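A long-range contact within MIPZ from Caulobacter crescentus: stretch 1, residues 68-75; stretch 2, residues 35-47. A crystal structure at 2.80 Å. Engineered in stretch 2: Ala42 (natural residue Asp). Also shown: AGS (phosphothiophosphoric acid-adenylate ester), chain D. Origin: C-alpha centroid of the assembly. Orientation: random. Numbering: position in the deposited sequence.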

# COMPACT_ATOMS: atom_id res chain seq x y z
N GLU A 68 13.08 17.60 -16.33
CA GLU A 68 12.59 16.22 -16.35
C GLU A 68 13.72 15.24 -16.00
O GLU A 68 14.85 15.44 -16.38
CB GLU A 68 11.99 15.91 -17.71
CG GLU A 68 10.70 16.66 -18.00
CD GLU A 68 10.38 16.75 -19.48
OE1 GLU A 68 10.17 15.70 -20.13
OE2 GLU A 68 10.37 17.89 -19.99
N PRO A 69 13.41 14.18 -15.25
CA PRO A 69 14.50 13.27 -14.93
C PRO A 69 14.82 12.46 -16.17
O PRO A 69 14.31 12.79 -17.24
CB PRO A 69 13.91 12.34 -13.86
CG PRO A 69 12.47 12.62 -13.79
CD PRO A 69 12.11 13.60 -14.89
N LEU A 70 15.64 11.43 -16.04
CA LEU A 70 15.86 10.51 -17.14
C LEU A 70 15.16 9.20 -16.80
O LEU A 70 15.77 8.30 -16.25
CB LEU A 70 17.35 10.28 -17.37
CG LEU A 70 17.69 9.57 -18.69
CD1 LEU A 70 18.52 8.31 -18.47
CD2 LEU A 70 16.43 9.23 -19.48
N ALA A 71 13.87 9.12 -17.12
CA ALA A 71 13.05 7.93 -16.86
C ALA A 71 13.51 6.71 -17.68
O ALA A 71 13.70 6.80 -18.89
CB ALA A 71 11.60 8.23 -17.13
N LEU A 72 13.66 5.57 -17.00
CA LEU A 72 14.25 4.39 -17.62
C LEU A 72 13.40 3.13 -17.46
O LEU A 72 13.12 2.69 -16.35
CB LEU A 72 15.64 4.14 -17.05
CG LEU A 72 16.89 4.42 -17.90
CD1 LEU A 72 16.70 5.53 -18.89
CD2 LEU A 72 18.06 4.73 -17.00
N ASN A 73 13.02 2.54 -18.58
CA ASN A 73 12.23 1.32 -18.53
C ASN A 73 13.12 0.13 -18.76
O ASN A 73 14.14 0.24 -19.42
CB ASN A 73 11.15 1.36 -19.61
CG ASN A 73 10.22 2.54 -19.46
OD1 ASN A 73 9.66 2.77 -18.39
ND2 ASN A 73 10.07 3.30 -20.53
N LEU A 74 12.73 -1.02 -18.23
CA LEU A 74 13.46 -2.24 -18.50
C LEU A 74 13.07 -2.84 -19.87
O LEU A 74 13.92 -3.42 -20.55
CB LEU A 74 13.27 -3.24 -17.36
CG LEU A 74 13.05 -2.59 -15.98
CD1 LEU A 74 13.39 -3.54 -14.83
CD2 LEU A 74 13.83 -1.32 -15.86
N SER A 75 11.81 -2.67 -20.28
CA SER A 75 11.32 -3.16 -21.58
C SER A 75 10.77 -2.04 -22.43
O SER A 75 10.98 -0.87 -22.14
CB SER A 75 10.21 -4.17 -21.41
OG SER A 75 10.62 -5.24 -20.60
PG AGS D . 2.70 0.50 -3.27
S1G AGS D . 2.92 -0.78 -2.46
O2G AGS D . 1.39 0.56 -4.03
O3G AGS D . 3.84 0.94 -4.16
PB AGS D . 3.55 2.99 -2.14
O1B AGS D . 4.51 2.72 -1.00
O2B AGS D . 3.97 3.33 -3.55
O3B AGS D . 2.59 1.70 -2.19
PA AGS D . 2.18 5.48 -2.34
O1A AGS D . 3.39 6.37 -2.52
O2A AGS D . 1.34 5.14 -3.52
O3A AGS D . 2.58 4.14 -1.59
O5' AGS D . 1.24 6.09 -1.20
C5' AGS D . 0.05 5.41 -0.83
C4' AGS D . -1.16 6.33 -0.99
O4' AGS D . -0.95 7.39 -0.10
C3' AGS D . -1.31 7.00 -2.34
O3' AGS D . -2.68 7.22 -2.60
C2' AGS D . -0.68 8.38 -2.22
O2' AGS D . -1.35 9.27 -3.12
C1' AGS D . -0.92 8.65 -0.75
N9 AGS D . 0.10 9.35 0.06
C8 AGS D . 1.31 8.87 0.42
N7 AGS D . 1.98 9.75 1.22
C5 AGS D . 1.16 10.80 1.39
C6 AGS D . 1.22 12.06 2.12
N6 AGS D . 2.33 12.36 2.83
N1 AGS D . 0.15 12.87 2.05
C2 AGS D . -0.96 12.58 1.34
N3 AGS D . -1.09 11.45 0.65
C4 AGS D . -0.08 10.54 0.65
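Stretch 2 35-47: KVAVIDLALRQRT

How does stretch 2 run against stretch 1? Val36 to Asp40 form an extended strand that lies beside the short strand around Leu70 to Leu72 in the same direction, with a crossing angle of -24° and axes 4.5 Å apart at their closest. Beyond Asp40 the chain leaves the strand, and Leu43 to Gln45 take helical backbone angles before a helix begins after Arg46.

What meets the start of stretch 1? Glu68 makes no contact, but the CA-to-CB bond of Pro69 points toward stretch 2, where CB of Pro69 lies 3.6 Å from CG2 of Val38 and 4.4 Å from CB of Val36. Leu70 then enters the ladder: its N donates to O of Val36 at 2.8 Å, and N of Val38 donates to O of Leu70 at 3.2 Å. Leu70 thus brackets Ala37, its parallel partner, with CA atoms 4.4 Å apart and the two CB atoms also at 4.4 Å.

How does the pairing continue? Ala71 pairs with Val38, their side chains on the sheet face opposite that of Leu70 and Ala37, and CA of Ala71 approaches O of Val38 to 3.6 Å. That same O of Val38 accepts a hydrogen bond from N of Leu72 at 2.9 Å. Afterwards the strands loosen: a water takes the place of a direct bond, donating to O of Leu72 at 2.6 Å and accepting from N of Asp40 at 3.0 Å.

What holds the end of stretch 1? Asn73 points its CA-to-CB bond away, yet its OD1 accepts a weak hydrogen bond from NH1 of Arg46 at 3.4 Å. The CA-to-CB bond of Leu74 points toward stretch 2; its CD1 lies 4.2 Å from both CD2 of Leu41 and CD2 of Leu43, extending the apolar contact past the strand.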

# COMPACT_ATOMS: atom_id res chain seq x y z
N LYS A 35 21.26 15.84 -11.88
CA LYS A 35 20.80 15.22 -13.10
C LYS A 35 20.36 13.81 -12.76
O LYS A 35 21.20 12.92 -12.62
CB LYS A 35 21.94 15.17 -14.12
CG LYS A 35 21.50 15.39 -15.57
CD LYS A 35 22.69 15.28 -16.52
CE LYS A 35 23.85 16.17 -16.08
NZ LYS A 35 25.17 15.68 -16.59
N VAL A 36 19.05 13.61 -12.62
CA VAL A 36 18.54 12.37 -12.04
C VAL A 36 18.11 11.34 -13.07
O VAL A 36 17.66 11.68 -14.17
CB VAL A 36 17.34 12.62 -11.10
CG1 VAL A 36 16.97 11.33 -10.40
CG2 VAL A 36 17.66 13.71 -10.09
N ALA A 37 18.25 10.07 -12.70
CA ALA A 37 17.63 8.97 -13.42
C ALA A 37 16.60 8.28 -12.53
O ALA A 37 16.84 8.02 -11.35
CB ALA A 37 18.67 7.99 -13.86
N VAL A 38 15.44 7.99 -13.10
CA VAL A 38 14.37 7.36 -12.33
C VAL A 38 14.13 5.98 -12.89
O VAL A 38 13.82 5.83 -14.08
CB VAL A 38 13.04 8.14 -12.42
CG1 VAL A 38 11.93 7.38 -11.76
CG2 VAL A 38 13.16 9.50 -11.77
N ILE A 39 14.26 4.98 -12.02
CA ILE A 39 13.98 3.61 -12.37
C ILE A 39 12.87 3.08 -11.50
O ILE A 39 13.00 3.11 -10.27
CB ILE A 39 15.20 2.72 -12.11
CG1 ILE A 39 16.41 3.24 -12.89
CG2 ILE A 39 14.88 1.27 -12.46
CD1 ILE A 39 17.60 2.37 -12.72
N ASP A 40 11.80 2.59 -12.12
CA ASP A 40 10.61 2.09 -11.42
C ASP A 40 10.54 0.59 -11.57
O ASP A 40 10.32 0.09 -12.67
CB ASP A 40 9.34 2.72 -12.01
CG ASP A 40 8.06 2.36 -11.22
OD1 ASP A 40 7.06 3.13 -11.34
OD2 ASP A 40 8.02 1.34 -10.49
N LEU A 41 10.71 -0.13 -10.46
CA LEU A 41 10.63 -1.59 -10.46
C LEU A 41 9.27 -2.16 -10.06
O LEU A 41 9.15 -3.37 -9.87
CB LEU A 41 11.67 -2.16 -9.51
CG LEU A 41 13.09 -1.66 -9.65
CD1 LEU A 41 13.99 -2.59 -8.89
CD2 LEU A 41 13.46 -1.59 -11.10
N ALA A 42 8.26 -1.31 -9.90
CA ALA A 42 6.89 -1.79 -9.79
C ALA A 42 6.38 -2.01 -11.22
O ALA A 42 5.82 -1.10 -11.84
CB ALA A 42 6.03 -0.81 -9.03
N LEU A 43 6.60 -3.21 -11.75
CA LEU A 43 6.52 -3.40 -13.17
C LEU A 43 5.13 -3.18 -13.70
O LEU A 43 4.97 -2.59 -14.77
CB LEU A 43 7.04 -4.78 -13.57
CG LEU A 43 8.56 -4.87 -13.43
CD1 LEU A 43 9.07 -6.28 -13.59
CD2 LEU A 43 9.20 -3.94 -14.40
N ARG A 44 4.12 -3.64 -12.95
CA ARG A 44 2.72 -3.41 -13.34
C ARG A 44 2.21 -2.00 -12.98
O ARG A 44 1.78 -1.24 -13.86
CB ARG A 44 1.79 -4.49 -12.77
CG ARG A 44 2.38 -5.87 -12.84
CD ARG A 44 1.45 -6.92 -13.41
NE ARG A 44 0.08 -6.76 -13.04
CZ ARG A 44 -1.03 -6.94 -13.75
NH1 ARG A 44 -1.07 -7.30 -15.02
NH2 ARG A 44 -2.16 -6.70 -13.10
N GLN A 45 2.25 -1.64 -11.69
CA GLN A 45 1.72 -0.34 -11.26
C GLN A 45 2.44 0.82 -11.90
O GLN A 45 1.81 1.69 -12.49
CB GLN A 45 1.81 -0.16 -9.76
CG GLN A 45 1.02 -1.12 -8.96
CD GLN A 45 0.82 -0.61 -7.56
OE1 GLN A 45 0.62 -1.38 -6.62
NE2 GLN A 45 0.88 0.72 -7.41
N ARG A 46 3.77 0.83 -11.75
CA ARG A 46 4.62 1.78 -12.43
C ARG A 46 4.24 3.20 -12.09
O ARG A 46 4.17 4.06 -12.97
CB ARG A 46 4.51 1.57 -13.93
CG ARG A 46 5.13 0.29 -14.38
CD ARG A 46 4.76 -0.02 -15.81
NE ARG A 46 4.84 1.15 -16.69
CZ ARG A 46 5.97 1.73 -17.07
NH1 ARG A 46 7.14 1.26 -16.64
NH2 ARG A 46 5.94 2.79 -17.88
N THR A 47 4.01 3.45 -10.80
CA THR A 47 3.58 4.78 -10.33
C THR A 47 4.57 5.93 -10.66
O THR A 47 4.17 6.98 -11.16
CB THR A 47 3.28 4.79 -8.82
OG1 THR A 47 2.47 3.65 -8.46
CG2 THR A 47 2.59 6.08 -8.41
O HOH W 1 11.14 3.55 -14.87